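Tannase (Lactobacillus plantarum, PDB 3WA7) probably hydrolyses the galloyl ester and depside bonds of hydrolysable tannins, releasing gallic acid, as an esterase of the alpha/beta-hydrolase superfamily. Local coordinates at residues Thr118-Lys121 and Ser122-Val126; Lys144-Gln147 and Gly148-Pro151; Phe292-Val295 and Val296-Leu300. All coordinates share one frame; numbering follows the deposited sequence.

Contact 1: residues Thr118-Lys121 and Ser122-Val126; sequences TVDK and SGQRV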
loop_
_atom_site.group_PDB
_atom_site.type_symbol
_atom_site.label_atom_id
_atom_site.label_comp_id
_atom_site.label_asym_id
_atom_site.label_seq_id
_atom_site.Cartn_x
_atom_site.Cartn_y
_atom_site.Cartn_z
ATOM N N THR A 118 12.611 -13.693 0.582
ATOM C CA THR A 118 12.626 -14.687 -0.487
ATOM C C THR A 118 14.043 -15.042 -0.924
ATOM O O THR A 118 14.843 -14.162 -1.241
ATOM C CB THR A 118 11.867 -14.191 -1.734
ATOM O OG1 THR A 118 10.497 -13.949 -1.396
ATOM C CG2 THR A 118 11.934 -15.237 -2.850
ATOM N N VAL A 119 14.353 -16.333 -0.932
ATOM C CA VAL A 119 15.670 -16.781 -1.366
ATOM C C VAL A 119 15.459 -17.787 -2.483
ATOM O O VAL A 119 14.394 -18.405 -2.569
ATOM C CB VAL A 119 16.462 -17.459 -0.221
ATOM C CG1 VAL A 119 16.705 -16.466 0.904
ATOM C CG2 VAL A 119 15.709 -18.678 0.293
ATOM N N ASP A 120 16.454 -17.938 -3.351
ATOM C CA ASP A 120 16.332 -18.899 -4.433
ATOM C C ASP A 120 16.775 -20.275 -3.937
ATOM O O ASP A 120 17.029 -20.467 -2.746
ATOM C CB ASP A 120 17.150 -18.466 -5.663
ATOM C CG ASP A 120 18.646 -18.392 -5.390
ATOM O OD1 ASP A 120 19.103 -18.927 -4.362
ATOM O OD2 ASP A 120 19.367 -17.804 -6.221
ATOM N N LYS A 121 16.849 -21.230 -4.851
ATOM C CA LYS A 121 17.233 -22.599 -4.524
ATOM C C LYS A 121 18.562 -22.737 -3.787
ATOM O O LYS A 121 18.747 -23.679 -3.011
ATOM C CB LYS A 121 17.289 -23.422 -5.809
ATOM C CG LYS A 121 18.182 -22.797 -6.864
ATOM C CD LYS A 121 17.906 -23.374 -8.238
ATOM C CE LYS A 121 18.630 -22.582 -9.312
ATOM N NZ LYS A 121 18.297 -23.084 -10.674
ATOM N N SER A 122 19.480 -21.804 -4.029
ATOM C CA SER A 122 20.803 -21.839 -3.408
ATOM C C SER A 122 20.870 -21.111 -2.074
ATOM O O SER A 122 21.866 -21.212 -1.356
ATOM C CB SER A 122 21.843 -21.229 -4.349
ATOM O OG SER A 122 21.855 -21.891 -5.598
ATOM N N GLY A 123 19.819 -20.372 -1.749
ATOM C CA GLY A 123 19.806 -19.642 -0.500
ATOM C C GLY A 123 20.163 -18.183 -0.696
ATOM O O GLY A 123 20.376 -17.469 0.279
ATOM N N GLN A 124 20.229 -17.739 -1.949
ATOM C CA GLN A 124 20.560 -16.343 -2.242
ATOM C C GLN A 124 19.322 -15.456 -2.212
ATOM O O GLN A 124 18.282 -15.812 -2.766
ATOM C CB GLN A 124 21.233 -16.215 -3.617
ATOM C CG GLN A 124 22.571 -16.941 -3.721
ATOM C CD GLN A 124 23.440 -16.425 -4.859
ATOM O OE1 GLN A 124 23.817 -15.254 -4.883
ATOM N NE2 GLN A 124 23.764 -17.302 -5.804
ATOM N N ARG A 125 19.438 -14.299 -1.566
ATOM C CA ARG A 125 18.316 -13.364 -1.479
ATOM C C ARG A 125 17.962 -12.848 -2.868
ATOM O O ARG A 125 18.814 -12.311 -3.579
ATOM C CB ARG A 125 18.667 -12.164 -0.591
ATOM C CG ARG A 125 18.912 -12.475 0.883
ATOM C CD ARG A 125 19.182 -11.189 1.674
ATOM N NE ARG A 125 20.379 -10.476 1.215
ATOM C CZ ARG A 125 21.621 -10.772 1.591
ATOM N NH1 ARG A 125 21.839 -11.769 2.438
ATOM N NH2 ARG A 125 22.650 -10.077 1.117
ATOM N N VAL A 126 16.701 -13.003 -3.257
ATOM C CA VAL A 126 16.266 -12.527 -4.565
ATOM C C VAL A 126 14.942 -11.767 -4.480
ATOM O O VAL A 126 14.281 -11.554 -5.492
ATOM C CB VAL A 126 16.098 -13.695 -5.570
ATOM C CG1 VAL A 126 17.424 -14.421 -5.750
ATOM C CG2 VAL A 126 15.024 -14.658 -5.090
HETATM O O HOH W 1 21.708 -19.157 -6.770
#
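D120 OD1 receives two backbone N-H groups, from S122 N (2.9 Å) and Q124 N (2.9 Å), and they come from opposite faces of the carboxylate, both well out of its plane. A weak third bond comes from G123 N. CG sits between the backbone N and the carbonyl carbon (chi1 63°), which turns OD1 back over the turn. The backbone closes the same loop: G123 N donates to D120 O, D120 N to Q124 O at 2.9 Å, and V126 N to T118 O in a nearly straight bond (172°). A water links D120 OD2 with S122 OG and, weakly, Q124 NE2. With D120 replaced by alanine, the amides of S122 and Q124 would probably lose their shared acceptor, leaving the turn freer to flex. Farther out, Q124 CB lies 3.5 Å from D120 OD1, and the CG2 methyls of T118 and V126 meet at 3.9 Å. V119 and R125 pair by a single bridge, CA to CA 4.3 Å. A type I turn from D120 to G123, with G123 at positive phi (99°) and the D120 N to Q124 O bond, is the pattern of a G1 bulge, here closing a short hairpin-like loop; the S122 N bond to OD1 adds an Asx turn.

Contact 2: residues Lys144-Gln147 and Gly148-Pro151; sequences KYNQ and GRLP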
loop_
_atom_site.group_PDB
_atom_site.type_symbol
_atom_site.label_atom_id
_atom_site.label_comp_id
_atom_site.label_asym_id
_atom_site.label_seq_id
_atom_site.Cartn_x
_atom_site.Cartn_y
_atom_site.Cartn_z
ATOM N N LYS A 144 -2.187 -8.432 -19.417
ATOM C CA LYS A 144 -2.403 -7.626 -20.614
ATOM C C LYS A 144 -1.985 -8.344 -21.895
ATOM O O LYS A 144 -2.619 -8.175 -22.938
ATOM C CB LYS A 144 -1.684 -6.278 -20.473
ATOM C CG LYS A 144 -2.172 -5.488 -19.254
ATOM C CD LYS A 144 -1.626 -4.063 -19.194
ATOM C CE LYS A 144 -2.318 -3.137 -20.184
ATOM N NZ LYS A 144 -1.770 -1.743 -20.087
ATOM N N TYR A 145 -0.934 -9.154 -21.809
ATOM C CA TYR A 145 -0.452 -9.913 -22.962
ATOM C C TYR A 145 -1.529 -10.904 -23.380
ATOM O O TYR A 145 -1.647 -11.266 -24.555
ATOM C CB TYR A 145 0.824 -10.677 -22.590
ATOM C CG TYR A 145 1.393 -11.550 -23.691
ATOM C CD1 TYR A 145 1.772 -11.004 -24.917
ATOM C CD2 TYR A 145 1.586 -12.919 -23.493
ATOM C CE1 TYR A 145 2.333 -11.798 -25.920
ATOM C CE2 TYR A 145 2.145 -13.723 -24.490
ATOM C CZ TYR A 145 2.517 -13.154 -25.699
ATOM O OH TYR A 145 3.083 -13.936 -26.684
ATOM N N ASN A 146 -2.320 -11.332 -22.402
ATOM C CA ASN A 146 -3.373 -12.305 -22.646
ATOM C C ASN A 146 -4.776 -11.740 -22.800
ATOM O O ASN A 146 -5.761 -12.417 -22.517
ATOM C CB ASN A 146 -3.335 -13.371 -21.552
ATOM C CG ASN A 146 -2.228 -14.382 -21.779
ATOM O OD1 ASN A 146 -2.277 -15.161 -22.732
ATOM N ND2 ASN A 146 -1.220 -14.367 -20.916
ATOM N N GLN A 147 -4.865 -10.494 -23.254
ATOM C CA GLN A 147 -6.161 -9.873 -23.483
ATOM C C GLN A 147 -6.925 -10.797 -24.431
ATOM O O GLN A 147 -6.349 -11.328 -25.379
ATOM C CB GLN A 147 -5.979 -8.507 -24.144
ATOM C CG GLN A 147 -7.277 -7.820 -24.537
ATOM C CD GLN A 147 -7.034 -6.502 -25.247
ATOM O OE1 GLN A 147 -6.332 -6.451 -26.254
ATOM N NE2 GLN A 147 -7.618 -5.427 -24.726
ATOM N N GLY A 148 -8.214 -10.987 -24.172
ATOM C CA GLY A 148 -9.016 -11.849 -25.022
ATOM C C GLY A 148 -9.026 -13.284 -24.532
ATOM O O GLY A 148 -10.086 -13.896 -24.393
ATOM N N ARG A 149 -7.843 -13.829 -24.273
ATOM C CA ARG A 149 -7.735 -15.196 -23.788
ATOM C C ARG A 149 -8.200 -15.249 -22.340
ATOM O O ARG A 149 -8.893 -16.182 -21.932
ATOM C CB ARG A 149 -6.292 -15.688 -23.925
ATOM C CG ARG A 149 -5.867 -15.887 -25.378
ATOM C CD ARG A 149 -4.548 -16.625 -25.475
ATOM N NE ARG A 149 -3.408 -15.774 -25.156
ATOM C CZ ARG A 149 -2.835 -14.940 -26.018
ATOM N NH1 ARG A 149 -3.296 -14.844 -27.259
ATOM N NH2 ARG A 149 -1.799 -14.205 -25.639
ATOM N N LEU A 150 -7.826 -14.232 -21.571
ATOM C CA LEU A 150 -8.232 -14.126 -20.174
ATOM C C LEU A 150 -9.558 -13.375 -20.097
ATOM O O LEU A 150 -9.744 -12.368 -20.776
ATOM C CB LEU A 150 -7.194 -13.333 -19.375
ATOM C CG LEU A 150 -6.023 -14.047 -18.711
ATOM C CD1 LEU A 150 -4.998 -13.014 -18.249
ATOM C CD2 LEU A 150 -6.531 -14.863 -17.533
ATOM N N PRO A 151 -10.513 -13.871 -19.297
ATOM C CA PRO A 151 -11.782 -13.143 -19.207
ATOM C C PRO A 151 -11.511 -11.783 -18.553
ATOM O O PRO A 151 -10.554 -11.644 -17.792
ATOM C CB PRO A 151 -12.631 -14.047 -18.322
ATOM C CG PRO A 151 -12.144 -15.420 -18.689
ATOM C CD PRO A 151 -10.636 -15.220 -18.716
#
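N146 OD1 is gripped by R149, whose NE donates a 2.7 Å bond lying in the carbonyl plane of the amide, while NH2 adds a weaker one at 3.1 Å. The oxygen stands at the edge of the guanidinium, close to its plane, although the amide and guanidinium planes themselves are nearly perpendicular (89°). A bend at chi3 (-76°) carries that edge of the guanidinium back onto N146 OD1. F7 N also donates to OD1, and N146 ND2 gives its hydrogens to Y142 O and L5 O, so the buried amide is satisfied at both ends and joins the helix end to the N-terminal segment.

The main-chain oxygen of N146 is the second focus. L150 N reaches it at 2.9 Å in a nearly linear bond (165°), and R149 N makes a weak one at 3.1 Å. Beside these polar links, L150 CD1 packs on N146 CB at 3.7 Å. R149 NH2 hangs over one face of the Y145 ring, toward its rim, with CE2 at 4.1 Å; with R149 CZ 5.6 Å from the ring centroid, any cation-pi attraction is slight.

The chain turns at G148 with backbone angles at which a side chain would press on the carbonyl oxygen of Q147, a conformation that suits a residue without one. L150 and P151 then rest on strand 44-50. N146 is the first residue to leave helical angles, which makes this the C-terminal exit of helix 131-145, where a compact turn starts the helix-to-strand connection of the alpha/beta-hydrolase fold toward strand 157-160.

Contact 3: residues Phe292-Val295 and Val296-Leu300; sequences FRDV and VRQLL. With SO4 (sulfate ion), chain B.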
loop_
_atom_site.group_PDB
_atom_site.type_symbol
_atom_site.label_atom_id
_atom_site.label_comp_id
_atom_site.label_asym_id
_atom_site.label_seq_id
_atom_site.Cartn_x
_atom_site.Cartn_y
_atom_site.Cartn_z
ATOM N N PHE A 292 0.141 23.490 6.365
ATOM C CA PHE A 292 0.082 22.047 6.163
ATOM C C PHE A 292 -0.422 21.352 7.423
ATOM O O PHE A 292 -1.192 20.395 7.342
ATOM C CB PHE A 292 1.446 21.465 5.793
ATOM C CG PHE A 292 1.399 19.991 5.502
ATOM C CD1 PHE A 292 0.847 19.520 4.311
ATOM C CD2 PHE A 292 1.854 19.071 6.438
ATOM C CE1 PHE A 292 0.748 18.152 4.062
ATOM C CE2 PHE A 292 1.759 17.699 6.197
ATOM C CZ PHE A 292 1.206 17.239 5.010
ATOM N N ARG A 293 0.017 21.820 8.586
ATOM C CA ARG A 293 -0.434 21.216 9.836
ATOM C C ARG A 293 -1.951 21.378 9.943
ATOM O O ARG A 293 -2.653 20.475 10.408
ATOM C CB ARG A 293 0.239 21.883 11.035
ATOM C CG ARG A 293 -0.134 21.239 12.365
ATOM C CD ARG A 293 0.482 21.974 13.544
ATOM N NE ARG A 293 0.206 21.313 14.820
ATOM C CZ ARG A 293 0.923 20.314 15.325
ATOM N NH1 ARG A 293 1.978 19.850 14.666
ATOM N NH2 ARG A 293 0.588 19.778 16.492
ATOM N N ASP A 294 -2.448 22.535 9.510
ATOM C CA ASP A 294 -3.883 22.817 9.537
ATOM C C ASP A 294 -4.648 21.740 8.769
ATOM O O ASP A 294 -5.734 21.324 9.177
ATOM C CB ASP A 294 -4.184 24.178 8.892
ATOM C CG ASP A 294 -3.864 25.358 9.798
ATOM O OD1 ASP A 294 -3.334 25.161 10.913
ATOM O OD2 ASP A 294 -4.153 26.500 9.380
ATOM N N VAL A 295 -4.082 21.301 7.646
ATOM C CA VAL A 295 -4.717 20.285 6.814
ATOM C C VAL A 295 -4.848 18.968 7.563
ATOM O O VAL A 295 -5.901 18.331 7.529
ATOM C CB VAL A 295 -3.926 20.062 5.501
ATOM C CG1 VAL A 295 -4.545 18.928 4.693
ATOM C CG2 VAL A 295 -3.934 21.341 4.679
ATOM N N VAL A 296 -3.780 18.556 8.239
ATOM C CA VAL A 296 -3.818 17.314 8.998
ATOM C C VAL A 296 -4.878 17.431 10.094
ATOM O O VAL A 296 -5.688 16.527 10.284
ATOM C CB VAL A 296 -2.452 17.008 9.643
ATOM C CG1 VAL A 296 -2.528 15.712 10.438
ATOM C CG2 VAL A 296 -1.387 16.906 8.565
ATOM N N ARG A 297 -4.878 18.556 10.803
ATOM C CA ARG A 297 -5.849 18.776 11.877
ATOM C C ARG A 297 -7.274 18.718 11.330
ATOM O O ARG A 297 -8.152 18.066 11.898
ATOM C CB ARG A 297 -5.619 20.144 12.535
ATOM C CG ARG A 297 -6.556 20.424 13.706
ATOM C CD ARG A 297 -6.442 21.862 14.230
ATOM N NE ARG A 297 -5.066 22.240 14.549
ATOM C CZ ARG A 297 -4.333 23.075 13.816
ATOM N NH1 ARG A 297 -4.842 23.623 12.718
ATOM N NH2 ARG A 297 -3.091 23.361 14.179
ATOM N N GLN A 298 -7.495 19.405 10.218
ATOM C CA GLN A 298 -8.810 19.454 9.596
ATOM C C GLN A 298 -9.291 18.103 9.075
ATOM O O GLN A 298 -10.489 17.803 9.107
ATOM C CB GLN A 298 -8.794 20.507 8.483
ATOM C CG GLN A 298 -8.718 21.911 9.061
ATOM C CD GLN A 298 -8.055 22.927 8.152
ATOM O OE1 GLN A 298 -7.849 24.073 8.551
ATOM N NE2 GLN A 298 -7.720 22.519 6.936
ATOM N N LEU A 299 -8.361 17.282 8.605
ATOM C CA LEU A 299 -8.715 15.968 8.095
ATOM C C LEU A 299 -9.186 15.094 9.257
ATOM O O LEU A 299 -10.105 14.291 9.110
ATOM C CB LEU A 299 -7.508 15.336 7.403
ATOM C CG LEU A 299 -7.753 14.082 6.568
ATOM C CD1 LEU A 299 -8.874 14.316 5.557
ATOM C CD2 LEU A 299 -6.462 13.728 5.854
ATOM N N LEU A 300 -8.561 15.259 10.418
ATOM C CA LEU A 300 -8.960 14.488 11.589
ATOM C C LEU A 300 -10.300 14.993 12.123
ATOM O O LEU A 300 -11.098 14.220 12.655
ATOM C CB LEU A 300 -7.868 14.559 12.664
ATOM C CG LEU A 300 -6.703 13.612 12.354
ATOM C CD1 LEU A 300 -5.454 14.010 13.132
ATOM C CD2 LEU A 300 -7.118 12.187 12.688
HETATM S S SO4 B . -2.370 21.971 17.531
HETATM O O1 SO4 B . -3.752 21.597 17.177
HETATM O O2 SO4 B . -1.632 20.800 18.030
HETATM O O3 SO4 B . -1.687 22.514 16.343
HETATM O O4 SO4 B . -2.403 23.006 18.585
HETATM O O HOH W 2 -0.831 25.079 12.457
#
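One turn of helix 291-309 presents two arginines, R293 and R297, four residues apart, which together hold a sulfate ion probably taken up from the crystallisation liquor. Each guanidinium meets the anion edge-on through two N-H groups. R293 donates from NE to O3 of the sulfate at 2.7 Å and from NH2 to O2 in an almost straight bond (176°). R297 donates from NH2 to the same O3 at 2.7 Å and from NE to O1 at 3.0 Å, so O3 is shared between the two side chains. Their routes differ: R293 runs extended from CG to NE, whereas R297 bends at chi3 (-53°), and the planes end up 55° apart.

R297 has a further partner on its other edge. NH1 forms a salt bridge with D294 OD1 at 2.8 Å, lying in the guanidinium plane but meeting the carboxylate from above its plane. A water donates to D294 OD1 and weakly accepts from R297 NH2. This pairing probably offsets part of the positive charge and limits the rotation of R297.

Regular i to i+4 bonds carry the backbone underneath, among them R297 N to R293 O at 3.0 Å. On another flank, F292 CE2 touches V296 CG2 at 4.0 Å.

L332 N and S333 N, at the start of helix 332-339, also hydrogen-bond the sulfate and complete its site; R293 and L300 pack against the same helix. F292, V296 and L299 lean on I428 of helix 425-436, while R293 and V296 touch W218 of helix 209-220.

In the fold
Along the chain the three contacts follow in series. Contacts 1 and 2 flank helix 131-145: residues 118-126 lie in the loop that leads from strand 107-111 into it, and residues 144-151 form its exit toward strand 157-160. Both belong to the alpha/beta core around the mixed nine-stranded sheet, yet their centres are about 31 Å apart. Contact 3 comes much later, on helix 291-309, in the long insertion between strands 199-203 and 410-414. Its centre lies about 45 Å from that of contact 1 and about 44 Å from that of contact 2, across the chain's centre from each. With nearest atoms at least about 22 Å apart, they are separate local structures that do not touch, two on connections of the core and one in the inserted, largely helical region.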